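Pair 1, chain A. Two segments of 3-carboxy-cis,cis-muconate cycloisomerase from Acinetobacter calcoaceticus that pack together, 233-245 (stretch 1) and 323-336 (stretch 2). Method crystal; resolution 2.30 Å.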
# COMPACT_ATOMS: atom_id res chain seq x y z
N GLU A 233 -2.77 -19.28 -10.45
CA GLU A 233 -3.14 -19.27 -9.02
C GLU A 233 -1.84 -18.98 -8.26
O GLU A 233 -0.92 -19.82 -8.21
CB GLU A 233 -3.77 -20.63 -8.65
CG GLU A 233 -5.16 -20.91 -9.33
CD GLU A 233 -5.08 -20.96 -10.88
OE1 GLU A 233 -4.24 -21.73 -11.42
OE2 GLU A 233 -5.84 -20.22 -11.56
N ARG A 234 -1.75 -17.82 -7.64
CA ARG A 234 -0.46 -17.45 -7.06
C ARG A 234 -0.30 -17.39 -5.56
O ARG A 234 0.65 -16.77 -5.06
CB ARG A 234 -0.04 -16.07 -7.66
CG ARG A 234 -0.35 -15.90 -9.15
CD ARG A 234 0.48 -16.86 -10.02
NE ARG A 234 1.91 -16.49 -10.05
CZ ARG A 234 2.88 -17.28 -10.53
NH1 ARG A 234 2.59 -18.50 -11.00
NH2 ARG A 234 4.13 -16.87 -10.56
N ASP A 235 -1.22 -18.01 -4.84
CA ASP A 235 -1.16 -18.02 -3.39
C ASP A 235 0.21 -18.50 -2.86
O ASP A 235 0.67 -18.00 -1.86
CB ASP A 235 -2.28 -18.92 -2.85
CG ASP A 235 -2.21 -20.31 -3.44
OD1 ASP A 235 -2.48 -20.47 -4.67
OD2 ASP A 235 -1.85 -21.21 -2.67
N ARG A 236 0.89 -19.42 -3.53
CA ARG A 236 2.19 -19.86 -3.00
C ARG A 236 3.27 -18.74 -2.95
O ARG A 236 4.11 -18.71 -2.01
CB ARG A 236 2.72 -21.05 -3.80
CG ARG A 236 2.01 -22.35 -3.50
CD ARG A 236 2.36 -23.40 -4.59
NE ARG A 236 1.62 -24.66 -4.42
CZ ARG A 236 0.55 -25.03 -5.13
NH1 ARG A 236 0.07 -24.24 -6.09
NH2 ARG A 236 -0.03 -26.19 -4.87
N ILE A 237 3.25 -17.85 -3.94
CA ILE A 237 4.19 -16.75 -4.02
C ILE A 237 3.88 -15.74 -2.89
O ILE A 237 4.79 -15.28 -2.15
CB ILE A 237 4.08 -16.01 -5.39
CG1 ILE A 237 4.45 -16.97 -6.55
CG2 ILE A 237 4.98 -14.77 -5.41
CD1 ILE A 237 5.83 -17.59 -6.45
N VAL A 238 2.60 -15.39 -2.77
CA VAL A 238 2.16 -14.43 -1.79
C VAL A 238 2.47 -14.94 -0.41
O VAL A 238 2.93 -14.18 0.46
CB VAL A 238 0.65 -14.18 -1.95
CG1 VAL A 238 0.16 -13.14 -0.92
CG2 VAL A 238 0.39 -13.67 -3.35
N GLU A 239 2.25 -16.25 -0.22
CA GLU A 239 2.44 -16.84 1.09
C GLU A 239 3.88 -16.70 1.56
O GLU A 239 4.12 -16.35 2.74
CB GLU A 239 1.99 -18.30 1.08
CG GLU A 239 2.14 -19.01 2.42
CD GLU A 239 1.42 -20.34 2.51
OE1 GLU A 239 1.30 -21.07 1.50
OE2 GLU A 239 0.96 -20.67 3.59
N ILE A 240 4.82 -16.92 0.65
CA ILE A 240 6.23 -16.76 0.99
C ILE A 240 6.49 -15.27 1.37
O ILE A 240 7.13 -14.99 2.38
CB ILE A 240 7.14 -17.17 -0.19
CG1 ILE A 240 7.08 -18.69 -0.38
CG2 ILE A 240 8.62 -16.80 0.08
CD1 ILE A 240 7.71 -19.12 -1.75
N ALA A 241 5.99 -14.33 0.56
CA ALA A 241 6.17 -12.89 0.85
C ALA A 241 5.54 -12.54 2.20
O ALA A 241 6.12 -11.79 2.97
CB ALA A 241 5.55 -11.97 -0.28
N SER A 242 4.36 -13.08 2.49
CA SER A 242 3.68 -12.75 3.75
C SER A 242 4.49 -13.11 5.01
O SER A 242 4.45 -12.40 6.01
CB SER A 242 2.28 -13.41 3.82
OG SER A 242 2.38 -14.80 3.99
N VAL A 243 5.23 -14.20 4.95
CA VAL A 243 6.04 -14.63 6.08
C VAL A 243 7.29 -13.73 6.21
O VAL A 243 7.68 -13.34 7.31
CB VAL A 243 6.38 -16.14 5.89
CG1 VAL A 243 7.46 -16.60 6.89
CG2 VAL A 243 5.09 -16.95 6.13
N LEU A 244 7.90 -13.36 5.08
CA LEU A 244 9.04 -12.47 5.08
C LEU A 244 8.55 -11.12 5.64
O LEU A 244 9.25 -10.48 6.40
CB LEU A 244 9.62 -12.30 3.67
CG LEU A 244 10.14 -13.64 3.11
CD1 LEU A 244 10.53 -13.41 1.63
CD2 LEU A 244 11.32 -14.22 3.98
N GLY A 245 7.34 -10.72 5.26
CA GLY A 245 6.79 -9.48 5.75
C GLY A 245 6.66 -9.47 7.29
O GLY A 245 6.96 -8.46 7.91
N ALA A 323 -0.03 -8.40 -13.74
CA ALA A 323 0.14 -8.94 -12.39
C ALA A 323 1.34 -9.86 -12.27
O ALA A 323 2.07 -9.81 -11.29
CB ALA A 323 -1.11 -9.71 -11.93
N TRP A 324 1.53 -10.74 -13.24
CA TRP A 324 2.65 -11.68 -13.19
C TRP A 324 3.99 -10.96 -13.38
O TRP A 324 4.96 -11.23 -12.66
CB TRP A 324 2.43 -12.78 -14.25
CG TRP A 324 3.57 -13.76 -14.40
CD1 TRP A 324 4.26 -14.39 -13.39
CD2 TRP A 324 4.12 -14.25 -15.63
NE1 TRP A 324 5.19 -15.25 -13.92
CE2 TRP A 324 5.12 -15.17 -15.29
CE3 TRP A 324 3.86 -13.99 -16.97
CZ2 TRP A 324 5.87 -15.84 -16.26
CZ3 TRP A 324 4.60 -14.66 -17.95
CH2 TRP A 324 5.59 -15.58 -17.58
N HIS A 325 4.03 -10.04 -14.33
CA HIS A 325 5.25 -9.24 -14.56
C HIS A 325 5.68 -8.49 -13.26
O HIS A 325 6.87 -8.41 -12.94
CB HIS A 325 4.98 -8.21 -15.69
CG HIS A 325 5.00 -8.80 -17.07
ND1 HIS A 325 4.14 -9.80 -17.47
CD2 HIS A 325 5.87 -8.64 -18.10
CE1 HIS A 325 4.48 -10.24 -18.67
NE2 HIS A 325 5.53 -9.55 -19.07
N ALA A 326 4.71 -7.95 -12.51
CA ALA A 326 5.02 -7.17 -11.30
C ALA A 326 5.72 -8.01 -10.24
O ALA A 326 6.55 -7.51 -9.51
CB ALA A 326 3.75 -6.54 -10.73
N GLU A 327 5.38 -9.30 -10.16
CA GLU A 327 6.02 -10.21 -9.19
C GLU A 327 7.52 -10.26 -9.40
O GLU A 327 8.29 -10.41 -8.44
CB GLU A 327 5.53 -11.67 -9.32
CG GLU A 327 4.06 -11.99 -9.07
CD GLU A 327 3.73 -13.44 -9.49
OE1 GLU A 327 4.65 -14.30 -9.57
OE2 GLU A 327 2.56 -13.74 -9.75
N TRP A 328 7.96 -10.18 -10.66
CA TRP A 328 9.38 -10.27 -10.90
C TRP A 328 10.13 -9.14 -10.24
O TRP A 328 11.33 -9.25 -10.03
CB TRP A 328 9.72 -10.28 -12.41
CG TRP A 328 8.96 -11.27 -13.23
CD1 TRP A 328 8.40 -12.47 -12.80
CD2 TRP A 328 8.65 -11.15 -14.62
NE1 TRP A 328 7.77 -13.10 -13.85
CE2 TRP A 328 7.90 -12.31 -14.97
CE3 TRP A 328 8.91 -10.18 -15.60
CZ2 TRP A 328 7.43 -12.52 -16.27
CZ3 TRP A 328 8.44 -10.39 -16.90
CH2 TRP A 328 7.71 -11.55 -17.23
N LEU A 329 9.44 -8.02 -9.98
CA LEU A 329 10.08 -6.89 -9.33
C LEU A 329 9.87 -6.89 -7.82
O LEU A 329 10.76 -6.53 -7.09
CB LEU A 329 9.52 -5.57 -9.87
CG LEU A 329 9.92 -5.30 -11.33
CD1 LEU A 329 9.21 -4.06 -11.82
CD2 LEU A 329 11.41 -5.11 -11.46
N SER A 330 8.71 -7.32 -7.35
CA SER A 330 8.48 -7.22 -5.93
C SER A 330 9.06 -8.32 -5.04
O SER A 330 9.67 -8.01 -4.03
CB SER A 330 6.97 -7.08 -5.69
OG SER A 330 6.33 -8.31 -6.02
N LEU A 331 8.84 -9.60 -5.41
CA LEU A 331 9.32 -10.72 -4.61
C LEU A 331 10.80 -10.64 -4.28
O LEU A 331 11.18 -10.72 -3.11
CB LEU A 331 8.98 -12.08 -5.26
CG LEU A 331 9.32 -13.34 -4.40
CD1 LEU A 331 8.48 -13.38 -3.12
CD2 LEU A 331 9.07 -14.63 -5.18
N PRO A 332 11.66 -10.44 -5.29
CA PRO A 332 13.09 -10.36 -4.92
C PRO A 332 13.38 -9.21 -3.92
O PRO A 332 14.20 -9.37 -3.00
CB PRO A 332 13.81 -10.13 -6.29
CG PRO A 332 12.80 -10.64 -7.32
CD PRO A 332 11.46 -10.22 -6.74
N GLU A 333 12.76 -8.05 -4.11
CA GLU A 333 13.02 -6.91 -3.22
C GLU A 333 12.63 -7.28 -1.78
O GLU A 333 13.37 -6.95 -0.86
CB GLU A 333 12.26 -5.69 -3.73
CG GLU A 333 12.49 -4.34 -3.04
CD GLU A 333 13.84 -3.72 -3.36
OE1 GLU A 333 14.45 -4.17 -4.36
OE2 GLU A 333 14.31 -2.79 -2.63
N ILE A 334 11.50 -7.99 -1.58
CA ILE A 334 11.06 -8.38 -0.23
C ILE A 334 12.11 -9.28 0.43
O ILE A 334 12.50 -9.05 1.57
CB ILE A 334 9.68 -9.07 -0.29
CG1 ILE A 334 8.70 -8.09 -0.91
CG2 ILE A 334 9.23 -9.57 1.12
CD1 ILE A 334 7.28 -8.49 -0.92
N PHE A 335 12.58 -10.32 -0.28
CA PHE A 335 13.64 -11.18 0.25
C PHE A 335 14.92 -10.40 0.60
O PHE A 335 15.53 -10.57 1.66
CB PHE A 335 14.03 -12.23 -0.79
CG PHE A 335 13.38 -13.56 -0.58
CD1 PHE A 335 13.80 -14.39 0.47
CD2 PHE A 335 12.39 -14.02 -1.48
CE1 PHE A 335 13.26 -15.67 0.65
CE2 PHE A 335 11.83 -15.28 -1.34
CZ PHE A 335 12.27 -16.13 -0.28
N GLN A 336 15.36 -9.56 -0.32
CA GLN A 336 16.56 -8.79 -0.10
C GLN A 336 16.50 -7.82 1.08
O GLN A 336 17.50 -7.69 1.80
CB GLN A 336 16.93 -8.03 -1.37
CG GLN A 336 17.70 -8.88 -2.33
CD GLN A 336 17.89 -8.15 -3.65
OE1 GLN A 336 16.98 -8.12 -4.47
NE2 GLN A 336 19.05 -7.55 -3.84

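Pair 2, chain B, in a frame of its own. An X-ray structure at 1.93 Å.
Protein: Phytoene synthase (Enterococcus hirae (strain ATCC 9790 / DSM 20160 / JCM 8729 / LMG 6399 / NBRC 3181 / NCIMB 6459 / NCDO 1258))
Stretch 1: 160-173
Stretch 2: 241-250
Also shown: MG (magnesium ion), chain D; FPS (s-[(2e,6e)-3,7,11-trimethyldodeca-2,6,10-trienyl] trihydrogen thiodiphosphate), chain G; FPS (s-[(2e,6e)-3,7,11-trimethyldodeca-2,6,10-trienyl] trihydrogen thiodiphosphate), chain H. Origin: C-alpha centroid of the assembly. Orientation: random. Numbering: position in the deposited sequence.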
# COMPACT_ATOMS: atom_id res chain seq x y z
N LYS B 160 10.16 -0.99 4.34
CA LYS B 160 10.69 -0.39 3.12
C LYS B 160 9.80 -0.64 1.89
O LYS B 160 9.73 0.21 0.99
CB LYS B 160 12.12 -0.88 2.87
CG LYS B 160 13.13 -0.23 3.86
CD LYS B 160 14.54 -0.80 3.67
CE LYS B 160 15.57 -0.04 4.50
NZ LYS B 160 16.84 -0.79 4.32
N LEU B 161 9.23 -1.84 1.76
CA LEU B 161 8.43 -2.12 0.56
C LEU B 161 7.15 -1.26 0.59
O LEU B 161 6.67 -0.75 -0.43
CB LEU B 161 8.00 -3.60 0.51
CG LEU B 161 7.11 -4.01 -0.68
CD1 LEU B 161 7.62 -3.50 -2.03
CD2 LEU B 161 6.92 -5.52 -0.73
N GLY B 162 6.57 -1.12 1.77
CA GLY B 162 5.38 -0.26 1.93
C GLY B 162 5.71 1.20 1.62
O GLY B 162 4.97 1.89 0.92
N GLU B 163 6.85 1.66 2.10
CA GLU B 163 7.34 2.96 1.71
C GLU B 163 7.59 3.13 0.20
O GLU B 163 7.23 4.16 -0.38
CB GLU B 163 8.61 3.36 2.51
CG GLU B 163 8.94 4.84 2.38
CD GLU B 163 10.31 5.18 3.00
OE1 GLU B 163 10.82 4.37 3.81
OE2 GLU B 163 10.91 6.21 2.64
N ALA B 164 8.24 2.16 -0.43
CA ALA B 164 8.48 2.25 -1.87
C ALA B 164 7.14 2.39 -2.60
O ALA B 164 7.03 3.09 -3.62
CB ALA B 164 9.23 0.96 -2.36
N MET B 165 6.17 1.57 -2.22
CA MET B 165 4.86 1.63 -2.87
C MET B 165 4.14 2.96 -2.67
O MET B 165 3.48 3.48 -3.59
CB MET B 165 4.00 0.46 -2.37
CG MET B 165 4.37 -0.87 -3.04
SD MET B 165 3.38 -2.23 -2.30
CE MET B 165 3.98 -3.57 -3.31
N GLN B 166 4.21 3.50 -1.45
CA GLN B 166 3.52 4.76 -1.16
C GLN B 166 4.20 5.87 -1.98
O GLN B 166 3.50 6.74 -2.49
CB GLN B 166 3.59 5.08 0.34
CG GLN B 166 2.94 6.38 0.75
CD GLN B 166 1.49 6.47 0.29
OE1 GLN B 166 1.12 7.39 -0.44
NE2 GLN B 166 0.72 5.43 0.57
N LEU B 167 5.53 5.89 -2.05
CA LEU B 167 6.25 6.87 -2.90
C LEU B 167 5.83 6.75 -4.36
O LEU B 167 5.71 7.75 -5.07
CB LEU B 167 7.76 6.63 -2.82
CG LEU B 167 8.46 7.09 -1.54
CD1 LEU B 167 9.96 6.91 -1.64
CD2 LEU B 167 8.09 8.55 -1.23
N THR B 168 5.70 5.52 -4.84
CA THR B 168 5.21 5.28 -6.20
C THR B 168 3.81 5.86 -6.39
O THR B 168 3.51 6.53 -7.39
CB THR B 168 5.18 3.75 -6.47
OG1 THR B 168 6.49 3.20 -6.28
CG2 THR B 168 4.69 3.46 -7.90
N ASN B 169 2.93 5.62 -5.41
CA ASN B 169 1.58 6.19 -5.47
C ASN B 169 1.57 7.72 -5.54
O ASN B 169 0.83 8.34 -6.34
CB ASN B 169 0.76 5.66 -4.28
CG ASN B 169 -0.69 6.11 -4.32
OD1 ASN B 169 -0.98 7.26 -4.03
ND2 ASN B 169 -1.61 5.20 -4.66
N ILE B 170 2.47 8.32 -4.77
CA ILE B 170 2.65 9.77 -4.73
C ILE B 170 3.09 10.30 -6.11
O ILE B 170 2.52 11.27 -6.66
CB ILE B 170 3.69 10.13 -3.65
CG1 ILE B 170 3.07 10.06 -2.24
CG2 ILE B 170 4.22 11.53 -3.85
CD1 ILE B 170 4.09 10.09 -1.07
N LEU B 171 4.07 9.62 -6.69
CA LEU B 171 4.69 10.02 -7.96
C LEU B 171 3.73 9.80 -9.11
O LEU B 171 3.75 10.51 -10.12
CB LEU B 171 5.98 9.22 -8.17
CG LEU B 171 7.14 9.69 -7.29
CD1 LEU B 171 8.23 8.65 -7.28
CD2 LEU B 171 7.72 11.05 -7.80
N ARG B 172 2.85 8.82 -8.95
CA ARG B 172 1.86 8.54 -9.99
C ARG B 172 0.80 9.63 -10.02
O ARG B 172 0.23 9.92 -11.09
CB ARG B 172 1.25 7.15 -9.73
CG ARG B 172 0.23 6.67 -10.77
CD ARG B 172 -0.48 5.42 -10.24
NE ARG B 172 -1.38 5.79 -9.15
CZ ARG B 172 -2.08 4.94 -8.41
NH1 ARG B 172 -1.87 3.64 -8.55
NH2 ARG B 172 -2.97 5.39 -7.54
N ASP B 173 0.50 10.25 -8.89
CA ASP B 173 -0.76 10.98 -8.74
C ASP B 173 -0.54 12.47 -8.45
O ASP B 173 -1.43 13.14 -7.92
CB ASP B 173 -1.62 10.39 -7.61
CG ASP B 173 -2.14 8.98 -7.90
OD1 ASP B 173 -2.15 8.55 -9.07
OD2 ASP B 173 -2.55 8.30 -6.93
N ALA B 241 3.55 -14.38 -4.95
CA ALA B 241 2.49 -13.35 -4.75
C ALA B 241 3.08 -12.03 -4.26
O ALA B 241 2.76 -10.95 -4.78
CB ALA B 241 1.43 -13.88 -3.76
N LEU B 242 4.01 -12.09 -3.30
CA LEU B 242 4.52 -10.85 -2.76
C LEU B 242 5.40 -10.12 -3.77
O LEU B 242 5.34 -8.90 -3.93
CB LEU B 242 5.33 -11.15 -1.49
CG LEU B 242 6.07 -9.95 -0.91
CD1 LEU B 242 5.16 -8.87 -0.42
CD2 LEU B 242 7.03 -10.43 0.22
N ALA B 243 6.34 -10.83 -4.40
CA ALA B 243 7.12 -10.23 -5.48
C ALA B 243 6.28 -9.69 -6.63
O ALA B 243 6.53 -8.60 -7.16
CB ALA B 243 8.16 -11.25 -5.97
N SER B 244 5.24 -10.43 -7.02
CA SER B 244 4.28 -9.91 -8.01
C SER B 244 3.69 -8.56 -7.61
O SER B 244 3.66 -7.60 -8.41
CB SER B 244 3.14 -10.91 -8.29
OG SER B 244 3.69 -12.08 -8.87
N ALA B 245 3.21 -8.47 -6.37
CA ALA B 245 2.65 -7.20 -5.93
C ALA B 245 3.69 -6.08 -6.08
O ALA B 245 3.38 -4.98 -6.56
CB ALA B 245 2.13 -7.28 -4.50
N ALA B 246 4.93 -6.35 -5.64
CA ALA B 246 5.98 -5.37 -5.73
C ALA B 246 6.26 -4.97 -7.20
O ALA B 246 6.44 -3.79 -7.47
CB ALA B 246 7.27 -5.91 -5.03
N PHE B 247 6.48 -5.96 -8.08
CA PHE B 247 6.87 -5.66 -9.47
C PHE B 247 5.75 -4.95 -10.21
O PHE B 247 5.97 -3.96 -10.92
CB PHE B 247 7.20 -6.95 -10.22
CG PHE B 247 8.64 -7.41 -10.07
CD1 PHE B 247 9.15 -7.73 -8.83
CD2 PHE B 247 9.36 -7.78 -11.21
CE1 PHE B 247 10.46 -8.27 -8.70
CE2 PHE B 247 10.63 -8.34 -11.10
CZ PHE B 247 11.19 -8.57 -9.84
N ILE B 248 4.52 -5.41 -9.99
CA ILE B 248 3.39 -4.71 -10.62
C ILE B 248 3.29 -3.26 -10.14
O ILE B 248 3.06 -2.36 -10.96
CB ILE B 248 2.07 -5.50 -10.47
CG1 ILE B 248 2.18 -6.75 -11.34
CG2 ILE B 248 0.83 -4.69 -10.85
CD1 ILE B 248 1.29 -7.91 -10.87
N TYR B 249 3.39 -3.02 -8.83
CA TYR B 249 3.26 -1.65 -8.35
C TYR B 249 4.41 -0.77 -8.87
O TYR B 249 4.17 0.34 -9.34
CB TYR B 249 3.12 -1.59 -6.83
CG TYR B 249 2.17 -0.50 -6.42
CD1 TYR B 249 0.80 -0.63 -6.62
CD2 TYR B 249 2.66 0.72 -5.96
CE1 TYR B 249 -0.07 0.36 -6.24
CE2 TYR B 249 1.79 1.74 -5.58
CZ TYR B 249 0.44 1.55 -5.74
OH TYR B 249 -0.42 2.55 -5.41
N ARG B 250 5.63 -1.32 -8.87
CA ARG B 250 6.83 -0.57 -9.26
C ARG B 250 6.78 -0.14 -10.72
O ARG B 250 7.36 0.88 -11.12
CB ARG B 250 8.09 -1.43 -9.08
CG ARG B 250 9.36 -0.71 -9.52
CD ARG B 250 10.60 -1.52 -9.12
NE ARG B 250 10.59 -2.79 -9.85
CZ ARG B 250 11.53 -3.72 -9.73
NH1 ARG B 250 12.53 -3.53 -8.89
NH2 ARG B 250 11.41 -4.87 -10.39
MG MG D . -2.17 8.88 -3.31
C1 FPS G . -2.15 1.11 -2.92
S1 FPS G . -3.73 0.54 -2.43
C2 FPS G . -1.25 0.57 -1.82
C3 FPS G . -0.17 1.21 -1.34
C4 FPS G . 0.26 2.53 -1.90
C5 FPS G . 0.68 0.59 -0.24
C6 FPS G . 0.19 -0.76 0.27
C7 FPS G . 1.31 -1.41 1.06
C8 FPS G . 1.53 -2.74 1.03
C10 FPS G . 2.60 -3.28 1.95
C9 FPS G . 0.72 -3.69 0.19
C11 FPS G . 3.62 -4.08 1.13
C12 FPS G . 4.61 -4.79 2.03
C13 FPS G . 4.48 -6.07 2.46
C14 FPS G . 5.55 -6.68 3.33
C15 FPS G . 3.30 -6.93 2.06
PA FPS G . -5.06 0.54 -4.01
O1A FPS G . -6.12 -0.46 -3.81
O2A FPS G . -5.77 1.99 -3.82
O3A FPS G . -4.41 0.56 -5.46
PB FPS G . -4.05 2.02 -6.06
O1B FPS G . -5.17 2.53 -6.93
O2B FPS G . -2.73 1.80 -6.76
O3B FPS G . -3.84 3.08 -5.00
C1 FPS H . -3.72 4.03 -1.16
S1 FPS H . -2.67 5.45 -1.25
C2 FPS H . -4.22 3.87 0.26
C3 FPS H . -3.46 3.49 1.30
C4 FPS H . -1.97 3.27 1.21
C5 FPS H . -4.14 3.33 2.64
C6 FPS H . -4.98 2.05 2.70
C7 FPS H . -4.19 0.86 2.17
C8 FPS H . -4.73 0.01 1.29
C10 FPS H . -3.85 -1.11 0.79
C9 FPS H . -6.13 0.21 0.76
C11 FPS H . -3.96 -2.38 1.60
C12 FPS H . -3.35 -3.43 0.68
C13 FPS H . -3.19 -4.72 1.01
C14 FPS H . -3.60 -5.29 2.34
C15 FPS H . -2.55 -5.63 0.01
PA FPS H . -4.05 6.84 -1.80
O1A FPS H . -5.10 6.95 -0.75
O2A FPS H . -3.31 8.26 -1.96
O3A FPS H . -4.51 6.49 -3.32
PB FPS H . -5.92 5.94 -3.82
O1B FPS H . -6.47 7.03 -4.71
O2B FPS H . -6.91 5.67 -2.70
O3B FPS H . -5.64 4.66 -4.57
O HOH W 1 -1.20 9.58 -1.74
O HOH W 2 -0.98 9.94 -4.18
O HOH W 3 -2.96 8.32 -4.67

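A helix pair fixes where side chains may meet, but not which side chains do so. Two pairs illustrate the principle. In each, two helices run in roughly the same direction, crossing at 30° in pair 1 and 26° in pair 2, with axes 9.7 and 10.1 Å apart at closest approach. Superposition of N, CA and C over 14 central residues gives an RMSD of 0.6 Å.

The first matched positions in stretch 1 that make contact across the pair are Ile A237 and Leu B161, both directed toward the partner helix. Opposite them, Leu A331 coincides with Ala B246. In pair 1 two branched residues meet, Ile A237 CG2 lying 4.1 Å from Leu A331 CD2; in pair 2 Leu B161 CD1 reaches 3.9 Å from Ala B246 CB, so the longer reach comes from one side alone.

One turn on, the two pairs divide the bulk in opposite ways. Ala A241 matches Met B165. Pair 1 places the small residue here, and Ala A241 CB rests 4.3 Å from Leu A331 CD1 and 3.9 Å from Ile A334 CD1. Pair 2 places a long, unbranched side chain here: Met B165 starts sideways, but its end comes nearer, bringing CE to 4.4 Å from Ala B246 CB and 4.3 Å from Ala B245 CB. Met B165 CG also lies 3.7 Å from Tyr B249 CD2. The bulk can thus come from stretch 2, as with Leu A331 and Ile A334 around Ala A241, or from stretch 1, as with Met B165 over the two alanines.

The third level differs in chemistry. Leu A244 matches Thr B168, and Ile A334 matches Tyr B249. In pair 1 the contact is wholly apolar, with Leu A244 CB 3.8 Å from Ile A334 CG2, and Leu A244 CD1 sits over the face of the Phe A335 ring, 3.4 Å from its centroid. In pair 2 Tyr B249 is a knob among Met B165, Thr B168, Asn B169 and Arg B172. Thr B168 CG2 lies 3.9 Å from Tyr B249 CD2, while Thr B168 OG1 turns back to its own helix, donating to Ala B164 O at 2.7 Å.

Polar groups enter at different places. Glu A327, matched by Leu B242, accepts a two-pronged salt bridge from Arg A234: NE to OE2 and NH2 to OE1, both 2.8 Å. In Leu B242 the position is apolar, its CD1 3.8 Å from Leu B161 CD2. Pair 2 has its polar link farther along, where Asn B169, matching Gly A245, donates from ND2 to Tyr B249 OH at 3.0 Å. That hydroxyl in turn donates to O2B of the chain G FPS at 2.8 Å, and Asn B169 OD1 binds magnesium at 2.1 Å, so packing and ligand binding share the same residues.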